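Local coordinates for DNA binding protein (Mycobacterium tuberculosis, PDB 4NB5), which represses transcription of the MmpS2-MmpL2, MmpS4-MmpL4 and MmpS5-MmpL5 transport systems and of its own gene by binding directly to their promoter regions, at residues 36-41 / 58-63; 40-45 / 49-54; 80-85 / 91-96; 116-121 / 134-139. All blocks are in the same frame, centred on the assembly; numbering follows the deposited sequence. Where two conformers were deposited one is given.

Interaction 1: 36-41 / 58-63; sequences AGRLLG and TALAAS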
loop_
_atom_site.group_PDB
_atom_site.type_symbol
_atom_site.label_atom_id
_atom_site.label_comp_id
_atom_site.label_asym_id
_atom_site.label_seq_id
_atom_site.Cartn_x
_atom_site.Cartn_y
_atom_site.Cartn_z
ATOM N N ALA B 36 6.028 -5.428 17.881
ATOM C CA ALA B 36 6.174 -4.988 16.499
ATOM C C ALA B 36 7.506 -4.269 16.288
ATOM O O ALA B 36 8.185 -4.501 15.292
ATOM C CB ALA B 36 5.018 -4.085 16.106
ATOM N N GLY B 37 7.862 -3.384 17.215
ATOM C CA GLY B 37 9.131 -2.682 17.146
ATOM C C GLY B 37 10.324 -3.622 17.222
ATOM O O GLY B 37 11.287 -3.480 16.469
ATOM N N ARG B 38 10.263 -4.574 18.151
ATOM C CA ARG B 38 11.347 -5.547 18.311
ATOM C C ARG B 38 11.480 -6.428 17.076
ATOM O O ARG B 38 12.592 -6.719 16.629
ATOM C CB ARG B 38 11.121 -6.401 19.565
ATOM C CG ARG B 38 11.226 -5.617 20.865
ATOM C CD ARG B 38 10.836 -6.474 22.071
ATOM N NE ARG B 38 11.792 -7.562 22.282
ATOM C CZ ARG B 38 11.474 -8.838 22.497
ATOM N NH1 ARG B 38 10.207 -9.240 22.542
ATOM N NH2 ARG B 38 12.445 -9.725 22.672
ATOM N N LEU B 39 10.341 -6.841 16.519
ATOM C CA LEU B 39 10.326 -7.633 15.292
ATOM C C LEU B 39 10.945 -6.881 14.111
ATOM O O LEU B 39 11.757 -7.442 13.366
ATOM C CB LEU B 39 8.905 -8.097 14.962
ATOM C CG LEU B 39 8.771 -8.874 13.653
ATOM C CD1 LEU B 39 9.695 -10.079 13.630
ATOM C CD2 LEU B 39 7.328 -9.310 13.436
ATOM N N LEU B 40 10.585 -5.607 13.944
ATOM C CA LEU B 40 11.175 -4.809 12.881
ATOM C C LEU B 40 12.677 -4.669 13.113
ATOM O O LEU B 40 13.473 -4.826 12.194
ATOM C CB LEU B 40 10.511 -3.437 12.802
ATOM C CG LEU B 40 11.065 -2.490 11.733
ATOM C CD1 LEU B 40 11.018 -3.116 10.349
ATOM C CD2 LEU B 40 10.318 -1.170 11.735
ATOM N N GLY B 41 13.065 -4.382 14.351
ATOM C CA GLY B 41 14.474 -4.281 14.681
ATOM C C GLY B 41 15.238 -5.563 14.369
ATOM O O GLY B 41 16.320 -5.526 13.784
ATOM N N THR B 58 11.332 -17.654 18.720
ATOM C CA THR B 58 12.410 -18.085 19.606
ATOM C C THR B 58 13.325 -16.918 19.981
ATOM O O THR B 58 13.613 -16.691 21.158
ATOM C CB THR B 58 13.246 -19.202 18.958
ATOM O OG1 THR B 58 12.444 -20.378 18.827
ATOM C CG2 THR B 58 14.463 -19.531 19.805
ATOM N N ALA B 59 13.753 -16.172 18.969
ATOM C CA ALA B 59 14.699 -15.072 19.147
ATOM C C ALA B 59 14.144 -13.975 20.050
ATOM O O ALA B 59 14.886 -13.367 20.835
ATOM C CB ALA B 59 15.070 -14.489 17.786
ATOM N N LEU B 60 12.846 -13.721 19.929
ATOM C CA LEU B 60 12.195 -12.614 20.631
ATOM C C LEU B 60 11.443 -13.060 21.890
ATOM O O LEU B 60 10.773 -12.255 22.536
ATOM C CB LEU B 60 11.233 -11.900 19.671
ATOM C CG LEU B 60 11.920 -11.307 18.441
ATOM C CD1 LEU B 60 10.903 -10.720 17.459
ATOM C CD2 LEU B 60 12.934 -10.254 18.865
ATOM N N ALA B 61 11.555 -14.340 22.239
ATOM C CA ALA B 61 10.860 -14.868 23.407
ATOM C C ALA B 61 9.375 -14.528 23.318
ATOM O O ALA B 61 8.774 -14.072 24.287
ATOM C CB ALA B 61 11.459 -14.301 24.688
ATOM N N ALA B 62 8.800 -14.748 22.140
ATOM C CA ALA B 62 7.416 -14.380 21.885
ATOM C C ALA B 62 6.558 -15.593 21.532
ATOM O O ALA B 62 7.075 -16.664 21.201
ATOM C CB ALA B 62 7.354 -13.345 20.767
ATOM N N SER B 63 5.241 -15.415 21.603
ATOM C CA SER B 63 4.303 -16.455 21.200
ATOM C C SER B 63 4.123 -16.443 19.689
ATOM O O SER B 63 4.392 -15.434 19.033
ATOM C CB SER B 63 2.952 -16.239 21.879
ATOM O OG SER B 63 2.326 -15.064 21.401
HETATM O O HOH W 1 8.635 -11.359 24.595
#
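The guanidinium of Arg38 meets Leu60 both at its rim and on one face. At the rim, close to the guanidinium plane, lies the carbonyl oxygen Leu60 O; on one face sits the methyl Leu60 CD2, 3.9 Å above the plane and displaced from its centre. Both terminal nitrogens reach the single oxygen, in hydrogen bonds of 3.1 Å from Arg38 NH1 and 3.0 Å from Arg38 NH2 to Leu60 O. They differ in quality of direction: NH1 arrives in the carbonyl plane on a lone pair, while NH2 stands above that plane, and neither N-H line is straight (144° and 146°). The arginine leaves helix 34-45 toward this turn, and the bend at chi3 (66°) turns the guanidinium so that its NH1/NH2 edge faces Leu60 O.

Beside the polar grip, Leu60 CD1 rests on the helix backbone, 3.8 Å from Leu39 CA, and meets Leu39 CD1 at 4.1 Å, the two leucines crossing at about a right angle. Leu39 also leans on Leu74 of helix 64-77. The turn itself is a Schellman motif closing helix 53-59, with Ala61 at positive phi; Ser63 then N-caps helix 64-77 through Gly66 N. This is the turn of the inferred helix-turn-helix. Water 1 donates to Ala61 O and takes a weak bond from Arg38 NH1.

Carbonyls at a helix C-terminus tend to carry the negative end of its dipole, so the cationic arginine is probably well matched to Leu60 O; the two bonds to one atom limit rotation of its guanidinium, and the two leucines pack beside this polar grip.

Interaction 2: 40-45 / 49-54; sequences LGWLLV and ERQSSE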
loop_
_atom_site.group_PDB
_atom_site.type_symbol
_atom_site.label_atom_id
_atom_site.label_comp_id
_atom_site.label_asym_id
_atom_site.label_seq_id
_atom_site.Cartn_x
_atom_site.Cartn_y
_atom_site.Cartn_z
ATOM N N LEU B 40 10.585 -5.607 13.944
ATOM C CA LEU B 40 11.175 -4.809 12.881
ATOM C C LEU B 40 12.677 -4.669 13.113
ATOM O O LEU B 40 13.473 -4.826 12.194
ATOM C CB LEU B 40 10.511 -3.437 12.802
ATOM C CG LEU B 40 11.065 -2.490 11.733
ATOM C CD1 LEU B 40 11.018 -3.116 10.349
ATOM C CD2 LEU B 40 10.318 -1.170 11.735
ATOM N N GLY B 41 13.065 -4.382 14.351
ATOM C CA GLY B 41 14.474 -4.281 14.681
ATOM C C GLY B 41 15.238 -5.563 14.369
ATOM O O GLY B 41 16.320 -5.526 13.784
ATOM N N TRP B 42 14.681 -6.699 14.766
ATOM C CA TRP B 42 15.302 -7.981 14.485
ATOM C C TRP B 42 15.484 -8.193 12.977
ATOM O O TRP B 42 16.544 -8.617 12.526
ATOM C CB TRP B 42 14.481 -9.125 15.088
ATOM C CG TRP B 42 15.117 -10.472 14.896
ATOM C CD1 TRP B 42 14.757 -11.423 13.988
ATOM C CD2 TRP B 42 16.222 -11.018 15.634
ATOM N NE1 TRP B 42 15.568 -12.527 14.113
ATOM C CE2 TRP B 42 16.471 -12.301 15.110
ATOM C CE3 TRP B 42 17.008 -10.545 16.686
ATOM C CZ2 TRP B 42 17.487 -13.117 15.609
ATOM C CZ3 TRP B 42 18.021 -11.362 17.174
ATOM C CH2 TRP B 42 18.250 -12.631 16.631
ATOM N N LEU B 43 14.459 -7.886 12.188
ATOM C CA LEU B 43 14.549 -8.125 10.743
ATOM C C LEU B 43 15.496 -7.157 10.043
ATOM O O LEU B 43 15.891 -7.385 8.899
ATOM C CB LEU B 43 13.156 -8.092 10.103
ATOM C CG LEU B 43 12.274 -9.283 10.480
ATOM C CD1 LEU B 43 10.840 -9.044 10.070
ATOM C CD2 LEU B 43 12.792 -10.571 9.837
ATOM N N LEU B 44 15.872 -6.085 10.732
ATOM C CA LEU B 44 16.867 -5.148 10.230
ATOM C C LEU B 44 18.309 -5.625 10.435
ATOM O O LEU B 44 19.209 -5.172 9.742
ATOM C CB LEU B 44 16.692 -3.793 10.919
ATOM C CG LEU B 44 15.641 -2.918 10.249
ATOM C CD1 LEU B 44 15.078 -1.922 11.237
ATOM C CD2 LEU B 44 16.212 -2.187 9.067
ATOM N N VAL B 45 18.529 -6.529 11.388
ATOM C CA VAL B 45 19.895 -6.917 11.738
ATOM C C VAL B 45 20.166 -8.413 11.675
ATOM O O VAL B 45 21.316 -8.824 11.773
ATOM C CB VAL B 45 20.286 -6.440 13.156
ATOM C CG1 VAL B 45 20.295 -4.924 13.219
ATOM C CG2 VAL B 45 19.354 -7.028 14.203
ATOM N N GLU B 49 18.810 -12.826 6.384
ATOM C CA GLU B 49 17.745 -11.838 6.378
ATOM C C GLU B 49 16.370 -12.483 6.481
ATOM O O GLU B 49 15.492 -11.961 7.164
ATOM C CB GLU B 49 17.849 -10.960 5.134
ATOM C CG GLU B 49 19.162 -10.201 5.075
ATOM C CD GLU B 49 19.252 -9.251 3.901
ATOM O OE1 GLU B 49 18.210 -8.965 3.278
ATOM O OE2 GLU B 49 20.376 -8.793 3.602
ATOM N N ARG B 50 16.169 -13.621 5.826
ATOM C CA ARG B 50 14.888 -14.297 5.941
ATOM C C ARG B 50 14.828 -15.159 7.208
ATOM O O ARG B 50 15.777 -15.867 7.537
ATOM C CB ARG B 50 14.594 -15.138 4.695
ATOM C CG ARG B 50 15.134 -16.545 4.743
ATOM C CD ARG B 50 14.543 -17.370 3.621
ATOM N NE ARG B 50 14.865 -18.784 3.762
ATOM C CZ ARG B 50 14.356 -19.744 3.000
ATOM N NH1 ARG B 50 13.495 -19.445 2.035
ATOM N NH2 ARG B 50 14.708 -21.007 3.204
ATOM N N GLN B 51 13.703 -15.078 7.910
ATOM C CA GLN B 51 13.505 -15.786 9.170
ATOM C C GLN B 51 12.159 -16.497 9.180
ATOM O O GLN B 51 11.147 -15.929 8.755
ATOM C CB GLN B 51 13.530 -14.796 10.340
ATOM C CG GLN B 51 14.809 -13.999 10.464
ATOM C CD GLN B 51 15.846 -14.699 11.316
ATOM O OE1 GLN B 51 15.610 -14.972 12.494
ATOM N NE2 GLN B 51 16.995 -14.991 10.730
ATOM N N SER B 52 12.131 -17.722 9.700
ATOM C CA SER B 52 10.873 -18.442 9.860
ATOM C C SER B 52 10.092 -17.932 11.061
ATOM O O SER B 52 10.657 -17.335 11.982
ATOM C CB SER B 52 11.139 -19.937 10.041
ATOM O OG SER B 52 11.619 -20.202 11.347
ATOM N N SER B 53 8.787 -18.184 11.062
ATOM C CA SER B 53 7.930 -17.790 12.174
ATOM C C SER B 53 8.460 -18.347 13.496
ATOM O O SER B 53 8.483 -17.653 14.518
ATOM C CB SER B 53 6.499 -18.285 11.941
ATOM O OG SER B 53 5.872 -17.555 10.903
ATOM N N GLU B 54 8.905 -19.600 13.461
ATOM C CA GLU B 54 9.419 -20.270 14.649
ATOM C C GLU B 54 10.703 -19.604 15.138
ATOM O O GLU B 54 10.875 -19.381 16.339
ATOM C CB GLU B 54 9.672 -21.751 14.347
ATOM C CG GLU B 54 8.406 -22.561 14.034
ATOM C CD GLU B 54 7.722 -22.180 12.720
ATOM O OE1 GLU B 54 6.474 -22.258 12.667
ATOM O OE2 GLU B 54 8.415 -21.818 11.741
HETATM O O HOH W 2 15.163 -9.310 6.993
#
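In the winged helix-turn-helix domain of this MarR-type regulator, Trp42 and Leu43 of helix 34-45 meet Gln51 of the short strand 51-52, the sheet strand that leads directly into helix 53-59. The polar link is one hydrogen bond, Trp42 NE1 to Gln51 OE1, 2.9 Å long and nearly straight at 173°. On the indole side the geometry is regular, with the oxygen in the ring plane at its edge. On the amide side it is not: the donor stands well above the carbonyl plane rather than on a lone pair, and the ring and amide planes are turned 66° apart.

In Gln51 a bend at chi2 (-89°) turns the amide so that OE1 meets the indole N-H. The nitrogen of the same amide donates to Pro48 O in the preceding loop, so both ends of the group have partners and its flip is settled. Beside it, Leu43 CD2 slides past Gln51 CG at 4.0 Å and also lies 4.0 Å from Glu49 O. The indole itself packs on Leu56 and Ala59 of helix 53-59.

Glu49 adds little with its side chain here; its carboxylate is paired with Arg94 of the wing, at a separation too short to be taken at face value. Its backbone matters more. Leu43 O, near the end of its helix, accepts from Arg135 NH1 of the second subunit, and it is also bridged to the loop residue Glu49, just before the strand, by water 2, which donates to Leu43 O at 2.8 Å and to Glu49 O at 2.7 Å.

Interaction 3: 80-85 / 91-96; sequences IERLAV and TYFRLR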
loop_
_atom_site.group_PDB
_atom_site.type_symbol
_atom_site.label_atom_id
_atom_site.label_comp_id
_atom_site.label_asym_id
_atom_site.label_seq_id
_atom_site.Cartn_x
_atom_site.Cartn_y
_atom_site.Cartn_z
ATOM N N ILE B 80 7.881 -5.173 5.806
ATOM C CA ILE B 80 8.321 -6.554 5.638
ATOM C C ILE B 80 7.425 -7.325 4.685
ATOM O O ILE B 80 6.349 -6.863 4.309
ATOM C CB ILE B 80 8.410 -7.305 6.992
ATOM C CG1 ILE B 80 7.021 -7.712 7.496
ATOM C CG2 ILE B 80 9.158 -6.458 8.012
ATOM C CD1 ILE B 80 7.055 -8.557 8.782
ATOM N N GLU B 81 7.898 -8.500 4.282
ATOM C CA GLU B 81 7.166 -9.342 3.349
ATOM C C GLU B 81 7.131 -10.777 3.836
ATOM O O GLU B 81 8.026 -11.237 4.550
ATOM C CB GLU B 81 7.802 -9.291 1.965
ATOM C CG GLU B 81 9.235 -9.773 1.928
ATOM C CD GLU B 81 9.959 -9.358 0.662
ATOM O OE1 GLU B 81 9.395 -8.565 -0.114
ATOM O OE2 GLU B 81 11.097 -9.827 0.448
ATOM N N ARG B 82 6.071 -11.465 3.439
ATOM C CA ARG B 82 5.919 -12.887 3.660
ATOM C C ARG B 82 6.574 -13.614 2.495
ATOM O O ARG B 82 6.472 -13.180 1.345
ATOM C CB ARG B 82 4.427 -13.213 3.722
ATOM C CG ARG B 82 4.081 -14.615 4.189
ATOM C CD ARG B 82 2.569 -14.810 4.208
ATOM N NE ARG B 82 1.903 -13.806 5.039
ATOM C CZ ARG B 82 1.708 -13.921 6.349
ATOM N NH1 ARG B 82 2.124 -15.003 6.999
ATOM N NH2 ARG B 82 1.094 -12.953 7.017
ATOM N N LEU B 83 7.271 -14.704 2.795
ATOM C CA LEU B 83 7.830 -15.559 1.764
ATOM C C LEU B 83 7.458 -17.006 2.057
ATOM O O LEU B 83 7.181 -17.371 3.202
ATOM C CB LEU B 83 9.346 -15.404 1.698
ATOM C CG LEU B 83 9.870 -14.081 1.139
ATOM C CD1 LEU B 83 11.389 -14.107 1.084
ATOM C CD2 LEU B 83 9.302 -13.805 -0.244
ATOM N N ALA B 84 7.438 -17.822 1.010
ATOM C CA ALA B 84 7.110 -19.234 1.144
ATOM C C ALA B 84 7.829 -20.024 0.061
ATOM O O ALA B 84 8.128 -19.490 -1.009
ATOM C CB ALA B 84 5.604 -19.440 1.048
ATOM N N VAL B 85 8.111 -21.290 0.357
ATOM C CA VAL B 85 8.792 -22.185 -0.575
ATOM C C VAL B 85 7.945 -23.440 -0.760
ATOM O O VAL B 85 7.485 -24.033 0.212
ATOM C CB VAL B 85 10.194 -22.586 -0.055
ATOM C CG1 VAL B 85 10.969 -23.331 -1.126
ATOM C CG2 VAL B 85 10.969 -21.353 0.397
ATOM N N THR B 91 6.348 -20.707 7.434
ATOM C CA THR B 91 6.157 -19.326 7.007
ATOM C C THR B 91 7.443 -18.541 7.258
ATOM O O THR B 91 7.993 -18.594 8.353
ATOM C CB THR B 91 5.011 -18.657 7.787
ATOM O OG1 THR B 91 3.789 -19.369 7.558
ATOM C CG2 THR B 91 4.838 -17.205 7.355
ATOM N N TYR B 92 7.931 -17.836 6.241
ATOM C CA TYR B 92 9.113 -16.987 6.400
ATOM C C TYR B 92 8.753 -15.515 6.250
ATOM O O TYR B 92 7.822 -15.161 5.527
ATOM C CB TYR B 92 10.182 -17.328 5.367
ATOM C CG TYR B 92 10.758 -18.709 5.519
ATOM C CD1 TYR B 92 11.821 -18.946 6.377
ATOM C CD2 TYR B 92 10.242 -19.776 4.798
ATOM C CE1 TYR B 92 12.355 -20.211 6.515
ATOM C CE2 TYR B 92 10.768 -21.044 4.930
ATOM C CZ TYR B 92 11.823 -21.256 5.789
ATOM O OH TYR B 92 12.347 -22.522 5.921
ATOM N N PHE B 93 9.505 -14.659 6.935
ATOM C CA PHE B 93 9.380 -13.220 6.743
ATOM C C PHE B 93 10.748 -12.636 6.483
ATOM O O PHE B 93 11.773 -13.196 6.879
ATOM C CB PHE B 93 8.772 -12.538 7.970
ATOM C CG PHE B 93 7.384 -12.989 8.282
ATOM C CD1 PHE B 93 6.301 -12.496 7.572
ATOM C CD2 PHE B 93 7.159 -13.922 9.277
ATOM C CE1 PHE B 93 5.016 -12.919 7.863
ATOM C CE2 PHE B 93 5.881 -14.351 9.567
ATOM C CZ PHE B 93 4.808 -13.849 8.862
ATOM N N ARG B 94 10.733 -11.485 5.832
ATOM C CA ARG B 94 11.950 -10.802 5.489
ATOM C C ARG B 94 11.686 -9.300 5.388
ATOM O O ARG B 94 10.643 -8.897 4.997
ATOM C CB ARG B 94 12.296 -11.262 4.115
ATOM C CG ARG B 94 13.666 -11.215 3.721
ATOM C CD ARG B 94 13.644 -11.237 2.212
ATOM N NE ARG B 94 14.351 -10.074 2.106
ATOM C CZ ARG B 94 15.629 -10.021 1.987
ATOM N NH1 ARG B 94 16.356 -11.055 1.788
ATOM N NH2 ARG B 94 16.123 -8.875 2.053
ATOM N N LEU B 95 12.656 -8.508 5.761
ATOM C CA LEU B 95 12.539 -7.084 5.520
ATOM C C LEU B 95 12.476 -6.857 4.022
ATOM O O LEU B 95 13.196 -7.493 3.247
ATOM C CB LEU B 95 13.742 -6.350 6.098
ATOM C CG LEU B 95 13.602 -4.842 6.213
ATOM C CD1 LEU B 95 12.744 -4.475 7.412
ATOM C CD2 LEU B 95 14.978 -4.202 6.309
ATOM N N ARG B 96 11.619 -5.944 3.597
ATOM C CA ARG B 96 11.499 -5.659 2.179
ATOM C C ARG B 96 12.717 -4.915 1.658
ATOM O O ARG B 96 13.378 -4.189 2.393
ATOM C CB ARG B 96 10.233 -4.850 1.903
ATOM C CG ARG B 96 9.106 -5.677 1.324
ATOM C CD ARG B 96 8.421 -4.938 0.192
ATOM N NE ARG B 96 7.297 -4.147 0.664
ATOM C CZ ARG B 96 6.729 -3.160 -0.022
ATOM N NH1 ARG B 96 7.190 -2.805 -1.217
ATOM N NH2 ARG B 96 5.706 -2.509 0.507
#
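Ile80 and Phe93 pack together on the hairpin of strands 80-83 and 92-95, the wing of the winged helix-turn-helix. Ile80 CD1 comes obliquely to 4.2 Å from Phe93 CD1, and Ile80 CG2 meets Leu95 CD1 at 4.1 Å. The phenyl fills a hollow bounded by Leu56 of helix 53-59 and Ala71 of helix 64-77, while Ile80 reaches Leu74 and Ile75 of the latter helix. On the same face as Phe93, Arg82 lies alongside it, pointing the same way: with its CG opposite the backbone N (chi1 -170°) and a bend at chi3, its chain brings the guanidinium to the outer end of the ring. Phe93 CE1 sits over one face of that group, the planes 69° apart, and Arg82 NH1 is 3.5 Å from Phe93 CZ.

The other face carries Leu83, Tyr92, Glu81 and Arg94. Leu83 CD1 lodges against the aliphatic Arg94 CD at 3.8 Å, and Glu81 runs beside the same arginine, though the ion pair from Glu81 OE2 to Arg94 NE is long at 3.7 Å. Both find stronger partners outside: Gln22 of the third subunit for Glu81, and Glu18 of the third subunit for Arg94.

Four backbone hydrogen bonds hold the antiparallel register, among them Leu83 N to Tyr92 O at 2.8 Å and Glu81 N to Arg94 O at 2.9 Å. Chemically, Phe93 and Ile80 pack on helices of the inferred helix-turn-helix, with Arg82 at the ring's outer end, whereas the charged groups on the reverse are engaged largely by the third subunit.

Interaction 4: 116-121 / 134-139; sequences DLADVG and RRLREM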
loop_
_atom_site.group_PDB
_atom_site.type_symbol
_atom_site.label_atom_id
_atom_site.label_comp_id
_atom_site.label_asym_id
_atom_site.label_seq_id
_atom_site.Cartn_x
_atom_site.Cartn_y
_atom_site.Cartn_z
ATOM N N ASP B 116 -9.484 11.979 1.723
ATOM C CA ASP B 116 -10.841 11.572 1.403
ATOM C C ASP B 116 -11.738 11.731 2.631
ATOM O O ASP B 116 -12.904 12.117 2.519
ATOM C CB ASP B 116 -10.867 10.123 0.900
ATOM C CG ASP B 116 -10.455 10.002 -0.561
ATOM O OD1 ASP B 116 -10.543 11.009 -1.300
ATOM O OD2 ASP B 116 -10.040 8.894 -0.976
ATOM N N LEU B 117 -11.198 11.431 3.807
ATOM C CA LEU B 117 -11.970 11.597 5.035
ATOM C C LEU B 117 -12.266 13.070 5.298
ATOM O O LEU B 117 -13.345 13.418 5.777
ATOM C CB LEU B 117 -11.259 10.955 6.233
ATOM C CG LEU B 117 -11.233 9.423 6.180
ATOM C CD1 LEU B 117 -10.398 8.826 7.298
ATOM C CD2 LEU B 117 -12.650 8.853 6.234
ATOM N N ALA B 118 -11.317 13.943 4.980
ATOM C CA ALA B 118 -11.538 15.369 5.188
ATOM C C ALA B 118 -12.707 15.822 4.323
ATOM O O ALA B 118 -13.511 16.661 4.741
ATOM C CB ALA B 118 -10.297 16.161 4.871
ATOM N N ASP B 119 -12.816 15.250 3.124
ATOM C CA ASP B 119 -13.930 15.575 2.231
ATOM C C ASP B 119 -15.278 15.145 2.827
ATOM O O ASP B 119 -16.280 15.855 2.678
ATOM C CB ASP B 119 -13.741 14.926 0.850
ATOM C CG ASP B 119 -12.617 15.554 0.046
ATOM O OD1 ASP B 119 -12.266 16.728 0.300
ATOM O OD2 ASP B 119 -12.088 14.864 -0.852
ATOM N N VAL B 120 -15.302 13.994 3.495
ATOM C CA VAL B 120 -16.496 13.522 4.188
ATOM C C VAL B 120 -16.897 14.539 5.242
ATOM O O VAL B 120 -18.069 14.891 5.373
ATOM C CB VAL B 120 -16.254 12.168 4.885
ATOM C CG1 VAL B 120 -17.435 11.787 5.792
ATOM C CG2 VAL B 120 -15.989 11.069 3.857
ATOM N N GLY B 121 -15.912 14.997 6.009
ATOM C CA GLY B 121 -16.167 15.962 7.061
ATOM C C GLY B 121 -16.677 17.283 6.513
ATOM O O GLY B 121 -17.588 17.893 7.086
ATOM N N ARG B 134 -12.843 25.515 8.579
ATOM C CA ARG B 134 -11.465 25.922 8.357
ATOM C C ARG B 134 -10.456 24.819 8.696
ATOM O O ARG B 134 -9.512 24.595 7.946
ATOM C CB ARG B 134 -11.126 27.166 9.165
ATOM C CG ARG B 134 -9.755 27.729 8.852
ATOM C CD ARG B 134 -9.375 28.839 9.820
ATOM N NE ARG B 134 -8.046 29.380 9.543
ATOM C CZ ARG B 134 -7.414 30.259 10.317
ATOM N NH1 ARG B 134 -7.981 30.706 11.431
ATOM N NH2 ARG B 134 -6.207 30.690 9.977
ATOM N N ARG B 135 -10.640 24.152 9.830
ATOM C CA ARG B 135 -9.716 23.089 10.234
ATOM C C ARG B 135 -9.639 21.967 9.198
ATOM O O ARG B 135 -8.550 21.481 8.871
ATOM C CB ARG B 135 -10.135 22.503 11.583
ATOM C CG ARG B 135 -9.955 23.445 12.765
ATOM C CD ARG B 135 -10.869 23.026 13.909
ATOM N NE ARG B 135 -12.268 23.327 13.597
ATOM C CZ ARG B 135 -13.313 22.920 14.305
ATOM N NH1 ARG B 135 -13.149 22.173 15.388
ATOM N NH2 ARG B 135 -14.542 23.271 13.921
ATOM N N LEU B 136 -10.791 21.548 8.686
ATOM C CA LEU B 136 -10.825 20.488 7.687
ATOM C C LEU B 136 -10.200 20.937 6.374
ATOM O O LEU B 136 -9.528 20.148 5.706
ATOM C CB LEU B 136 -12.252 20.020 7.433
ATOM C CG LEU B 136 -12.844 19.087 8.489
ATOM C CD1 LEU B 136 -14.349 18.997 8.301
ATOM C CD2 LEU B 136 -12.225 17.700 8.439
ATOM N N ARG B 137 -10.444 22.186 5.982
ATOM C CA ARG B 137 -9.850 22.693 4.749
ATOM C C ARG B 137 -8.332 22.699 4.858
ATOM O O ARG B 137 -7.635 22.344 3.903
ATOM C CB ARG B 137 -10.359 24.095 4.403
ATOM C CG ARG B 137 -11.792 24.121 3.921
ATOM C CD ARG B 137 -12.150 25.463 3.259
ATOM N NE ARG B 137 -12.050 26.588 4.189
ATOM C CZ ARG B 137 -13.022 26.981 5.016
ATOM N NH1 ARG B 137 -14.185 26.349 5.043
ATOM N NH2 ARG B 137 -12.830 28.011 5.825
ATOM N N GLU B 138 -7.820 23.108 6.016
ATOM C CA GLU B 138 -6.382 23.130 6.264
ATOM C C GLU B 138 -5.791 21.720 6.212
ATOM O O GLU B 138 -4.725 21.505 5.631
ATOM C CB GLU B 138 -6.077 23.797 7.612
ATOM C CG GLU B 138 -6.323 25.310 7.628
ATOM C CD GLU B 138 -6.089 25.944 8.995
ATOM O OE1 GLU B 138 -5.947 25.205 9.994
ATOM O OE2 GLU B 138 -6.052 27.190 9.067
ATOM N N MET B 139 -6.489 20.767 6.824
ATOM C CA MET B 139 -6.106 19.355 6.786
ATOM C C MET B 139 -6.017 18.868 5.343
ATOM O O MET B 139 -4.997 18.324 4.904
ATOM C CB MET B 139 -7.164 18.536 7.515
ATOM C CG MET B 139 -6.987 17.029 7.460
ATOM S SD MET B 139 -8.351 16.207 8.310
ATOM C CE MET B 139 -7.936 14.473 8.080
#
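The backbones around Ala118 and Leu136 run antiparallel, the short axes of helices 116-121 and 134-139 making 160° between their N-to-C directions and approaching to 9.2 Å. The closest alpha carbons are Ala118 CA and Leu136 CA, 5.7 Å apart, which marks where the small residue lets the helices come near.

Leu136 is the main projection. Its two methyls touch the facing helix at successive points: CD2 lies beside the backbone of Ala118, 4.1 Å from Ala118 O, while CD1 presses on bare backbone at Gly121, 3.4 Å from Gly121 C. Because Gly121 has no side chain, the methyl reaches its carbonyl directly. One turn along, Met139 extends fully, with CG opposite the backbone N (chi1 175°) and the chain extended beyond it, and lays its sulfur against the Ala118 methyl, with SD 4.0 Å from Ala118 CB. No hydrogen bond crosses between the segments; the join rests on van der Waals packing of methyls and sulfur, partly on backbone atoms.

Arg135 faces elsewhere and donates to Cys46 O of the second subunit, and Met139 also packs on Phe100 of that subunit. This pairing of helices 99-124 and 134-159 is an antiparallel helical hairpin, and its contacts fit the helical dimerisation region of MarR-family proteins.

Interactions 1 to 3 lie together in what is probably the DNA-binding unit, a winged helix-turn-helix. Interactions 1 and 2 share helix 34-45, their centres about 8 Å apart, and Ala59 CB touches Trp42 CZ2 at 3.5 Å. Interaction 2 joins interaction 3, centres about 9 Å apart, through the sheet, where Gln51 O and Phe93 N form a probable hydrogen bond of 2.8 Å. Interaction 4 stands apart, its centre about 38 Å from that of interaction 1, yet its segment 134-139 reaches segment 40-45 of the second subunit. The bound octadecanoate ester lies about 12 Å from the side chain of Leu39 and about 8 Å from that of Arg96, so interactions 1 and 3 lie near the ligand without lining its pocket.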